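Side-chain contacts in endoglucanase A (Clostridium longisporum, PDB 6Q1I), which hydrolyses internal beta-1,4-glucosidic linkages in barley beta-glucan, lichenan and carboxymethylcellulose, and also attacks xylan: residues I72-T77 with K97-Y102; E91-V96 with S143-D148; V233-P238 with D263-S268. All coordinates share one frame; numbering follows the deposited sequence. Where two conformers were deposited one is given.

How the contacts relate
All three contacts belong to the eight-stranded TIM barrel that forms the catalytic part of the enzyme. The first segment met from the N terminus lies on strand 71-74, second in the barrel, and contact 1 closes the loop from it to helix 90-105. The same helix also carries the 91-96 half of contact 2, which closes a longer loop at the end of helix 128-145; the segments of contacts 1 and 2 therefore cross along the chain, and the two touch where Lys97, from the shared helix, reaches the backbone oxygen of Ala145. Contact 3 follows in series, joining strand 229-234 and the loop after it to helix 256-275. It lies across the barrel, although Arg73 and His234 meet between contacts 1 and 3.

Contact 1: I72-T77 with K97-Y102; sequences IRIPTT and KEVVDY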
loop_
_atom_site.group_PDB
_atom_site.type_symbol
_atom_site.label_atom_id
_atom_site.label_comp_id
_atom_site.label_asym_id
_atom_site.label_seq_id
_atom_site.Cartn_x
_atom_site.Cartn_y
_atom_site.Cartn_z
ATOM N N ILE A 72 -9.730 -0.340 -1.793
ATOM C CA ILE A 72 -8.754 -0.638 -2.837
ATOM C C ILE A 72 -7.594 0.345 -2.703
ATOM O O ILE A 72 -7.803 1.563 -2.594
ATOM C CB ILE A 72 -9.371 -0.617 -4.251
ATOM C CG1 ILE A 72 -10.288 -1.835 -4.409
ATOM C CG2 ILE A 72 -8.273 -0.605 -5.306
ATOM C CD1 ILE A 72 -10.878 -1.996 -5.796
ATOM N N ARG A 73 -6.379 -0.187 -2.687
ATOM C CA ARG A 73 -5.172 0.622 -2.797
ATOM C C ARG A 73 -4.750 0.652 -4.258
ATOM O O ARG A 73 -4.727 -0.391 -4.925
ATOM C CB ARG A 73 -4.069 0.063 -1.898
ATOM C CG ARG A 73 -2.751 0.828 -1.902
ATOM C CD ARG A 73 -1.946 0.451 -0.702
ATOM N NE ARG A 73 -0.583 0.966 -0.558
ATOM C CZ ARG A 73 0.529 0.328 -0.917
ATOM N NH1 ARG A 73 0.476 -0.808 -1.608
ATOM N NH2 ARG A 73 1.712 0.832 -0.590
ATOM N N ILE A 74 -4.515 1.860 -4.761
ATOM C CA ILE A 74 -4.085 2.103 -6.138
ATOM C C ILE A 74 -2.622 2.526 -6.067
ATOM O O ILE A 74 -2.312 3.730 -6.048
ATOM C CB ILE A 74 -4.963 3.161 -6.828
ATOM C CG1 ILE A 74 -6.437 2.747 -6.772
ATOM C CG2 ILE A 74 -4.512 3.379 -8.280
ATOM C CD1 ILE A 74 -7.390 3.794 -7.315
ATOM N N PRO A 75 -1.687 1.586 -6.015
ATOM C CA PRO A 75 -0.271 1.969 -5.989
ATOM C C PRO A 75 0.075 2.642 -7.312
ATOM O O PRO A 75 -0.293 2.153 -8.382
ATOM C CB PRO A 75 0.449 0.634 -5.784
ATOM C CG PRO A 75 -0.482 -0.387 -6.391
ATOM C CD PRO A 75 -1.866 0.123 -6.071
ATOM N N THR A 76 0.734 3.795 -7.234
ATOM C CA THR A 76 0.959 4.629 -8.410
ATOM C C THR A 76 2.388 5.144 -8.397
ATOM O O THR A 76 2.825 5.742 -7.406
ATOM C CB THR A 76 -0.032 5.800 -8.443
ATOM O OG1 THR A 76 -1.371 5.293 -8.416
ATOM C CG2 THR A 76 0.139 6.624 -9.703
ATOM N N THR A 77 3.119 4.896 -9.485
ATOM C CA THR A 77 4.492 5.376 -9.649
ATOM C C THR A 77 4.465 6.607 -10.546
ATOM O O THR A 77 3.946 6.551 -11.669
ATOM C CB THR A 77 5.386 4.268 -10.206
ATOM O OG1 THR A 77 5.452 3.215 -9.232
ATOM C CG2 THR A 77 6.796 4.785 -10.519
ATOM N N LYS A 97 -6.943 9.373 -12.261
ATOM C CA LYS A 97 -8.236 9.831 -11.767
ATOM C C LYS A 97 -9.371 8.920 -12.222
ATOM O O LYS A 97 -10.303 8.657 -11.456
ATOM C CB LYS A 97 -8.484 11.273 -12.215
ATOM C CG LYS A 97 -9.815 11.827 -11.771
ATOM C CD LYS A 97 -9.931 13.318 -12.001
ATOM C CE LYS A 97 -9.192 14.094 -10.919
ATOM N NZ LYS A 97 -9.458 15.561 -11.001
ATOM N N GLU A 98 -9.337 8.452 -13.472
ATOM C CA GLU A 98 -10.402 7.569 -13.939
ATOM C C GLU A 98 -10.437 6.268 -13.137
ATOM O O GLU A 98 -11.518 5.777 -12.783
ATOM C CB GLU A 98 -10.258 7.305 -15.440
ATOM C CG GLU A 98 -11.382 6.436 -16.049
ATOM C CD GLU A 98 -12.710 7.168 -16.319
ATOM O OE1 GLU A 98 -12.858 8.351 -15.969
ATOM O OE2 GLU A 98 -13.627 6.539 -16.897
ATOM N N VAL A 99 -9.268 5.697 -12.833
ATOM C CA VAL A 99 -9.232 4.464 -12.048
ATOM C C VAL A 99 -9.682 4.725 -10.613
ATOM O O VAL A 99 -10.450 3.945 -10.038
ATOM C CB VAL A 99 -7.831 3.825 -12.117
ATOM C CG1 VAL A 99 -7.736 2.630 -11.192
ATOM C CG2 VAL A 99 -7.511 3.420 -13.552
ATOM N N VAL A 100 -9.240 5.842 -10.025
ATOM C CA VAL A 100 -9.758 6.244 -8.719
ATOM C C VAL A 100 -11.279 6.362 -8.765
ATOM O O VAL A 100 -11.982 5.888 -7.865
ATOM C CB VAL A 100 -9.095 7.558 -8.265
ATOM C CG1 VAL A 100 -9.850 8.172 -7.063
ATOM C CG2 VAL A 100 -7.633 7.340 -7.923
ATOM N N ASP A 101 -11.815 6.969 -9.832
ATOM C CA ASP A 101 -13.264 7.142 -9.942
ATOM C C ASP A 101 -14.009 5.802 -10.025
ATOM O O ASP A 101 -15.115 5.680 -9.481
ATOM C CB ASP A 101 -13.616 8.027 -11.143
ATOM C CG ASP A 101 -13.357 9.515 -10.894
ATOM O OD1 ASP A 101 -13.310 9.950 -9.728
ATOM O OD2 ASP A 101 -13.219 10.266 -11.880
ATOM N N TYR A 102 -13.445 4.793 -10.711
ATOM C CA TYR A 102 -14.080 3.475 -10.704
ATOM C C TYR A 102 -14.335 3.031 -9.269
ATOM O O TYR A 102 -15.396 2.501 -8.938
ATOM C CB TYR A 102 -13.201 2.402 -11.364
ATOM C CG TYR A 102 -12.855 2.537 -12.831
ATOM C CD1 TYR A 102 -13.603 3.307 -13.706
ATOM C CD2 TYR A 102 -11.755 1.860 -13.339
ATOM C CE1 TYR A 102 -13.240 3.404 -15.052
ATOM C CE2 TYR A 102 -11.400 1.942 -14.650
ATOM C CZ TYR A 102 -12.129 2.711 -15.507
ATOM O OH TYR A 102 -11.711 2.768 -16.815
#
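Ile74, on barrel strand 71-74, reaches outward to Val99 and Val100 of helix 90-105. This is the first half of a beta-alpha-beta crossover in a TIM barrel: the chain runs up the strand, crosses to the helix outside and returns through strand 109-113. Val99 comes first along the helix. Its CG1 methyl faces the strand and lies 4.1 Å from Ile74 CD1, flanking the end of the isoleucine. Val100 makes the tighter contact. The CG1-CD1 arm of Ile74 is extended (chi2 175°), which carries its terminal methyl to the helix surface, and the two side chains cross at about a right angle. Here Ile74 CD1 sits 3.6 Å from Val100 CG2 and 3.7 Å from Val100 CA, so the methyl reaches the backbone as well as a branch. Ile74 was deposited in two conformers, and these approaches are those of one of them. Branched isoleucine suits an extended strand and is long enough to span the gap, while the short valines let its tip come close to the helix. Asp101 turns away from the strand and bonds through OD1 to Tyr149 OH. The side chain of Tyr102 touches Lys58 and Ile61 of helix 58-67; thus this turn of 90-105 also meets the preceding helix. On the other side of the strand, Arg73 points into the barrel and forms a salt bridge with Glu156 and hydrogen bonds with Asn26 and Gln284, the last an altered residue at the probable nucleophile position. Two residues beyond Ile74, Thr76 reaches back: its OG1 donates a 3.0 Å hydrogen bond to Ile74 O from above the carbonyl plane, 54° out of it.

Contact 2: E91-V96 with S143-D148; sequences EWVKRV and SEAFKD
The Phe146 ring is met obliquely by Val96, whose CG1 lies 4.2 Å from Phe146 CZ. The second flat group, Trp92, takes the other methyl of Val96: CG2 lies 3.5 Å above one face of the indole, offset toward the rim, while His81 stacks with the same ring system and Trp78 meets it at about 90°. Val96 therefore puts one branch against each aromatic, a task for which a beta-branched side chain is well suited. One turn earlier, Val93 turns CG1 anti to its own N (chi1 175°), and this methyl packs 3.8 Å from Ala145 CB. Alanine is small enough for the backbones to come close, with the CA atoms of Val93 and Ala145 7.6 Å apart. Phe146 is the first residue to leave helical angles after helix 128-145; its ring also touches Leu112, Leu153 and Phe155, so it fills the layer between two neighbouring outer helices and the barrel strands. No hydrogen bond joins the two segments themselves, and their cohesion is apolar. The polar element comes from Lys97, the next residue of the helix: it makes a cation-pi contact with Phe146, and its NZ hydrogen-bonds Ala145 O at the C-terminal end of helix 128-145, where the helix dipole would be expected to favour a positive charge.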
loop_
_atom_site.group_PDB
_atom_site.type_symbol
_atom_site.label_atom_id
_atom_site.label_comp_id
_atom_site.label_asym_id
_atom_site.label_seq_id
_atom_site.Cartn_x
_atom_site.Cartn_y
_atom_site.Cartn_z
ATOM N N GLU A 91 -2.257 13.758 -19.139
ATOM C CA GLU A 91 -2.924 12.512 -19.494
ATOM C C GLU A 91 -2.710 11.444 -18.425
ATOM O O GLU A 91 -3.619 10.656 -18.139
ATOM C CB GLU A 91 -2.468 12.041 -20.869
ATOM C CG GLU A 91 -3.062 12.859 -22.017
ATOM C CD GLU A 91 -4.595 12.751 -22.114
ATOM O OE1 GLU A 91 -5.151 11.641 -21.939
ATOM O OE2 GLU A 91 -5.249 13.786 -22.371
ATOM N N TRP A 92 -1.517 11.411 -17.813
ATOM C CA TRP A 92 -1.278 10.488 -16.707
ATOM C C TRP A 92 -2.230 10.767 -15.552
ATOM O O TRP A 92 -2.893 9.860 -15.038
ATOM C CB TRP A 92 0.175 10.583 -16.239
ATOM C CG TRP A 92 0.447 9.660 -15.090
ATOM C CD1 TRP A 92 0.672 10.006 -13.794
ATOM C CD2 TRP A 92 0.481 8.227 -15.136
ATOM N NE1 TRP A 92 0.855 8.875 -13.029
ATOM C CE2 TRP A 92 0.740 7.771 -13.833
ATOM C CE3 TRP A 92 0.321 7.284 -16.158
ATOM C CZ2 TRP A 92 0.848 6.412 -13.525
ATOM C CZ3 TRP A 92 0.411 5.946 -15.846
ATOM C CH2 TRP A 92 0.679 5.521 -14.546
ATOM N N VAL A 93 -2.304 12.025 -15.126
ATOM C CA VAL A 93 -3.206 12.374 -14.032
ATOM C C VAL A 93 -4.636 11.976 -14.374
ATOM O O VAL A 93 -5.365 11.448 -13.528
ATOM C CB VAL A 93 -3.087 13.872 -13.698
ATOM C CG1 VAL A 93 -4.120 14.277 -12.650
ATOM C CG2 VAL A 93 -1.687 14.192 -13.225
ATOM N N LYS A 94 -5.061 12.231 -15.614
ATOM C CA LYS A 94 -6.423 11.891 -16.022
ATOM C C LYS A 94 -6.687 10.388 -15.923
ATOM O O LYS A 94 -7.783 9.968 -15.525
ATOM C CB LYS A 94 -6.655 12.392 -17.450
ATOM C CG LYS A 94 -8.049 12.200 -17.997
ATOM C CD LYS A 94 -8.209 12.880 -19.359
ATOM C CE LYS A 94 -9.667 12.879 -19.800
ATOM N NZ LYS A 94 -10.002 14.074 -20.617
ATOM N N ARG A 95 -5.703 9.558 -16.284
ATOM C CA ARG A 95 -5.905 8.111 -16.207
ATOM C C ARG A 95 -5.951 7.634 -14.758
ATOM O O ARG A 95 -6.807 6.818 -14.396
ATOM C CB ARG A 95 -4.822 7.373 -16.991
ATOM C CG ARG A 95 -4.936 5.851 -16.908
ATOM C CD ARG A 95 -6.247 5.333 -17.496
ATOM N NE ARG A 95 -6.370 3.897 -17.287
ATOM C CZ ARG A 95 -7.511 3.222 -17.285
ATOM N NH1 ARG A 95 -8.666 3.830 -17.532
ATOM N NH2 ARG A 95 -7.481 1.922 -17.025
ATOM N N VAL A 96 -5.047 8.130 -13.912
ATOM C CA VAL A 96 -5.104 7.786 -12.494
ATOM C C VAL A 96 -6.467 8.166 -11.926
ATOM O O VAL A 96 -7.101 7.384 -11.210
ATOM C CB VAL A 96 -3.954 8.450 -11.715
ATOM C CG1 VAL A 96 -4.079 8.142 -10.233
ATOM C CG2 VAL A 96 -2.571 8.001 -12.231
ATOM N N SER A 143 -2.312 16.400 -4.837
ATOM C CA SER A 143 -3.314 16.924 -3.910
ATOM C C SER A 143 -4.291 17.851 -4.610
ATOM O O SER A 143 -5.497 17.809 -4.361
ATOM C CB SER A 143 -2.613 17.713 -2.799
ATOM O OG SER A 143 -1.857 16.858 -1.985
ATOM N N GLU A 144 -3.773 18.739 -5.466
ATOM C CA GLU A 144 -4.635 19.658 -6.204
ATOM C C GLU A 144 -5.598 18.894 -7.103
ATOM O O GLU A 144 -6.787 19.227 -7.180
ATOM C CB GLU A 144 -3.788 20.646 -7.022
ATOM C CG GLU A 144 -3.143 21.763 -6.183
ATOM C CD GLU A 144 -2.145 22.637 -6.948
ATOM O OE1 GLU A 144 -1.739 22.275 -8.076
ATOM O OE2 GLU A 144 -1.755 23.698 -6.406
ATOM N N ALA A 145 -5.110 17.847 -7.770
ATOM C CA ALA A 145 -5.963 17.105 -8.693
ATOM C C ALA A 145 -7.115 16.424 -7.966
ATOM O O ALA A 145 -8.209 16.302 -8.523
ATOM C CB ALA A 145 -5.139 16.069 -9.461
ATOM N N PHE A 146 -6.900 15.995 -6.717
ATOM C CA PHE A 146 -7.883 15.225 -5.955
ATOM C C PHE A 146 -8.477 16.006 -4.784
ATOM O O PHE A 146 -9.146 15.421 -3.931
ATOM C CB PHE A 146 -7.283 13.886 -5.501
ATOM C CG PHE A 146 -7.005 12.957 -6.648
ATOM C CD1 PHE A 146 -8.010 12.166 -7.169
ATOM C CD2 PHE A 146 -5.750 12.914 -7.241
ATOM C CE1 PHE A 146 -7.762 11.326 -8.262
ATOM C CE2 PHE A 146 -5.493 12.082 -8.330
ATOM C CZ PHE A 146 -6.502 11.286 -8.838
ATOM N N LYS A 147 -8.309 17.330 -4.780
ATOM C CA LYS A 147 -8.672 18.133 -3.619
ATOM C C LYS A 147 -10.146 18.000 -3.254
ATOM O O LYS A 147 -10.499 18.051 -2.070
ATOM C CB LYS A 147 -8.324 19.603 -3.883
ATOM C CG LYS A 147 -8.707 20.547 -2.764
ATOM C CD LYS A 147 -8.266 21.981 -3.044
ATOM C CE LYS A 147 -8.946 22.934 -2.076
ATOM N NZ LYS A 147 -8.334 24.292 -2.056
ATOM N N ASP A 148 -11.030 17.867 -4.241
ATOM C CA ASP A 148 -12.467 17.909 -3.974
ATOM C C ASP A 148 -13.069 16.547 -3.646
ATOM O O ASP A 148 -14.279 16.461 -3.402
ATOM C CB ASP A 148 -13.199 18.548 -5.154
ATOM C CG ASP A 148 -12.835 20.008 -5.329
ATOM O OD1 ASP A 148 -12.548 20.672 -4.309
ATOM O OD2 ASP A 148 -12.817 20.483 -6.479
#

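Contact 3: V233-P238 with D263-S268; sequences VHAYSP and DVELDS
In this TIM barrel the segment leaving strand 229-234 is tied to helix 256-275 by a hydrogen bond between Ser237 and Glu265. The helix lies outside the barrel, and Glu265 spans the distance with an extended chain: CG is anti to the backbone N (chi1 176°) and chi2 is 180°, bringing the carboxylate to the loop. Ser237 OG donates at 2.6 Å to Glu265 OE2, which receives it on its syn lone pair, the side of the other oxygen. Ser237 was deposited in two conformers, so the bond describes one of them. Serine suits the place: its short side chain lets the carboxylate come close, with Ser237 CB 3.4 Å from Glu265 OE1, and still supplies a donor. The methyl of Ala235 also lies against the carboxylate, its CB 3.7 Å from Glu265 OE2, and that oxygen shares a further, weak bond with Tyr269 OH. Between Ala235 and Ser237, Tyr236 is the centre of an inverse gamma turn and points away from the helix, its OH weakly bonded to Gln284, an altered residue at the probable nucleophile position. One turn along the helix, Ser268 OG donates to Glu265 O at 2.7 Å, only 16° from the carbonyl plane.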
loop_
_atom_site.group_PDB
_atom_site.type_symbol
_atom_site.label_atom_id
_atom_site.label_comp_id
_atom_site.label_asym_id
_atom_site.label_seq_id
_atom_site.Cartn_x
_atom_site.Cartn_y
_atom_site.Cartn_z
ATOM N N VAL A 233 2.335 0.099 7.474
ATOM C CA VAL A 233 3.311 -0.980 7.426
ATOM C C VAL A 233 2.840 -2.018 6.418
ATOM O O VAL A 233 1.650 -2.127 6.111
ATOM C CB VAL A 233 3.595 -1.641 8.798
ATOM C CG1 VAL A 233 4.170 -0.636 9.775
ATOM C CG2 VAL A 233 2.343 -2.280 9.372
ATOM N N HIS A 234 3.802 -2.774 5.893
ATOM C CA HIS A 234 3.550 -3.935 5.046
ATOM C C HIS A 234 4.043 -5.153 5.806
ATOM O O HIS A 234 5.099 -5.110 6.446
ATOM C CB HIS A 234 4.264 -3.783 3.706
ATOM C CG HIS A 234 3.806 -2.586 2.939
ATOM N ND1 HIS A 234 4.465 -2.110 1.832
ATOM C CD2 HIS A 234 2.759 -1.753 3.139
ATOM C CE1 HIS A 234 3.854 -1.029 1.387
ATOM N NE2 HIS A 234 2.812 -0.793 2.159
ATOM N N ALA A 235 3.257 -6.227 5.782
ATOM C CA ALA A 235 3.550 -7.367 6.657
ATOM C C ALA A 235 3.137 -8.656 5.941
ATOM O O ALA A 235 2.054 -9.220 6.150
ATOM C CB ALA A 235 2.856 -7.216 8.010
ATOM N N TYR A 236 4.039 -9.133 5.085
ATOM C CA TYR A 236 3.887 -10.412 4.395
ATOM C C TYR A 236 4.342 -11.494 5.371
ATOM O O TYR A 236 5.439 -12.050 5.277
ATOM C CB TYR A 236 4.718 -10.411 3.127
ATOM C CG TYR A 236 4.229 -9.472 2.047
ATOM C CD1 TYR A 236 4.687 -8.159 1.963
ATOM C CD2 TYR A 236 3.320 -9.903 1.094
ATOM C CE1 TYR A 236 4.256 -7.321 0.962
ATOM C CE2 TYR A 236 2.892 -9.077 0.090
ATOM C CZ TYR A 236 3.350 -7.785 0.024
ATOM O OH TYR A 236 2.927 -6.974 -1.000
ATOM N N SER A 237 3.454 -11.809 6.310
ATOM C CA SER A 237 3.834 -12.599 7.461
ATOM C C SER A 237 3.067 -13.906 7.520
ATOM O O SER A 237 1.905 -13.977 7.111
ATOM C CB SER A 237 3.550 -11.805 8.737
ATOM O OG SER A 237 4.284 -10.597 8.690
ATOM N N PRO A 238 3.710 -14.980 8.018
ATOM C CA PRO A 238 5.129 -15.051 8.392
ATOM C C PRO A 238 5.984 -15.196 7.122
ATOM O O PRO A 238 5.614 -15.942 6.215
ATOM C CB PRO A 238 5.193 -16.289 9.283
ATOM C CG PRO A 238 4.080 -17.174 8.759
ATOM C CD PRO A 238 3.003 -16.251 8.268
ATOM N N ASP A 263 -0.463 -13.239 16.238
ATOM C CA ASP A 263 -1.156 -12.410 17.219
ATOM C C ASP A 263 -0.197 -11.429 17.894
ATOM O O ASP A 263 -0.520 -10.249 18.060
ATOM C CB ASP A 263 -1.845 -13.288 18.269
ATOM C CG ASP A 263 -3.077 -13.999 17.734
ATOM O OD1 ASP A 263 -3.687 -13.522 16.755
ATOM O OD2 ASP A 263 -3.451 -15.034 18.316
ATOM N N VAL A 264 0.985 -11.904 18.305
ATOM C CA VAL A 264 1.947 -11.019 18.965
ATOM C C VAL A 264 2.426 -9.932 18.009
ATOM O O VAL A 264 2.605 -8.771 18.398
ATOM C CB VAL A 264 3.111 -11.844 19.548
ATOM C CG1 VAL A 264 4.250 -10.939 19.992
ATOM C CG2 VAL A 264 2.610 -12.690 20.719
ATOM N N GLU A 265 2.647 -10.293 16.745
ATOM C CA GLU A 265 3.064 -9.309 15.748
ATOM C C GLU A 265 1.999 -8.227 15.568
ATOM O O GLU A 265 2.302 -7.025 15.582
ATOM C CB GLU A 265 3.352 -10.030 14.430
ATOM C CG GLU A 265 3.699 -9.110 13.274
ATOM C CD GLU A 265 3.989 -9.858 11.980
ATOM O OE1 GLU A 265 4.133 -11.101 12.015
ATOM O OE2 GLU A 265 4.040 -9.203 10.919
ATOM N N LEU A 266 0.739 -8.633 15.402
ATOM C CA LEU A 266 -0.326 -7.654 15.205
ATOM C C LEU A 266 -0.534 -6.799 16.450
ATOM O O LEU A 266 -0.809 -5.598 16.338
ATOM C CB LEU A 266 -1.615 -8.363 14.782
ATOM C CG LEU A 266 -1.551 -9.043 13.411
ATOM C CD1 LEU A 266 -2.774 -9.931 13.196
ATOM C CD2 LEU A 266 -1.426 -7.996 12.293
ATOM N N ASP A 267 -0.408 -7.399 17.640
ATOM C CA ASP A 267 -0.432 -6.614 18.873
ATOM C C ASP A 267 0.647 -5.531 18.850
ATOM O O ASP A 267 0.410 -4.394 19.273
ATOM C CB ASP A 267 -0.196 -7.511 20.097
ATOM C CG ASP A 267 -1.412 -8.330 20.507
ATOM O OD1 ASP A 267 -2.532 -8.083 20.016
ATOM O OD2 ASP A 267 -1.219 -9.225 21.358
ATOM N N SER A 268 1.850 -5.876 18.384
ATOM C CA SER A 268 2.931 -4.893 18.363
ATOM C C SER A 268 2.599 -3.718 17.447
ATOM O O SER A 268 2.914 -2.567 17.772
ATOM C CB SER A 268 4.268 -5.543 17.986
ATOM O OG SER A 268 4.409 -5.713 16.581
#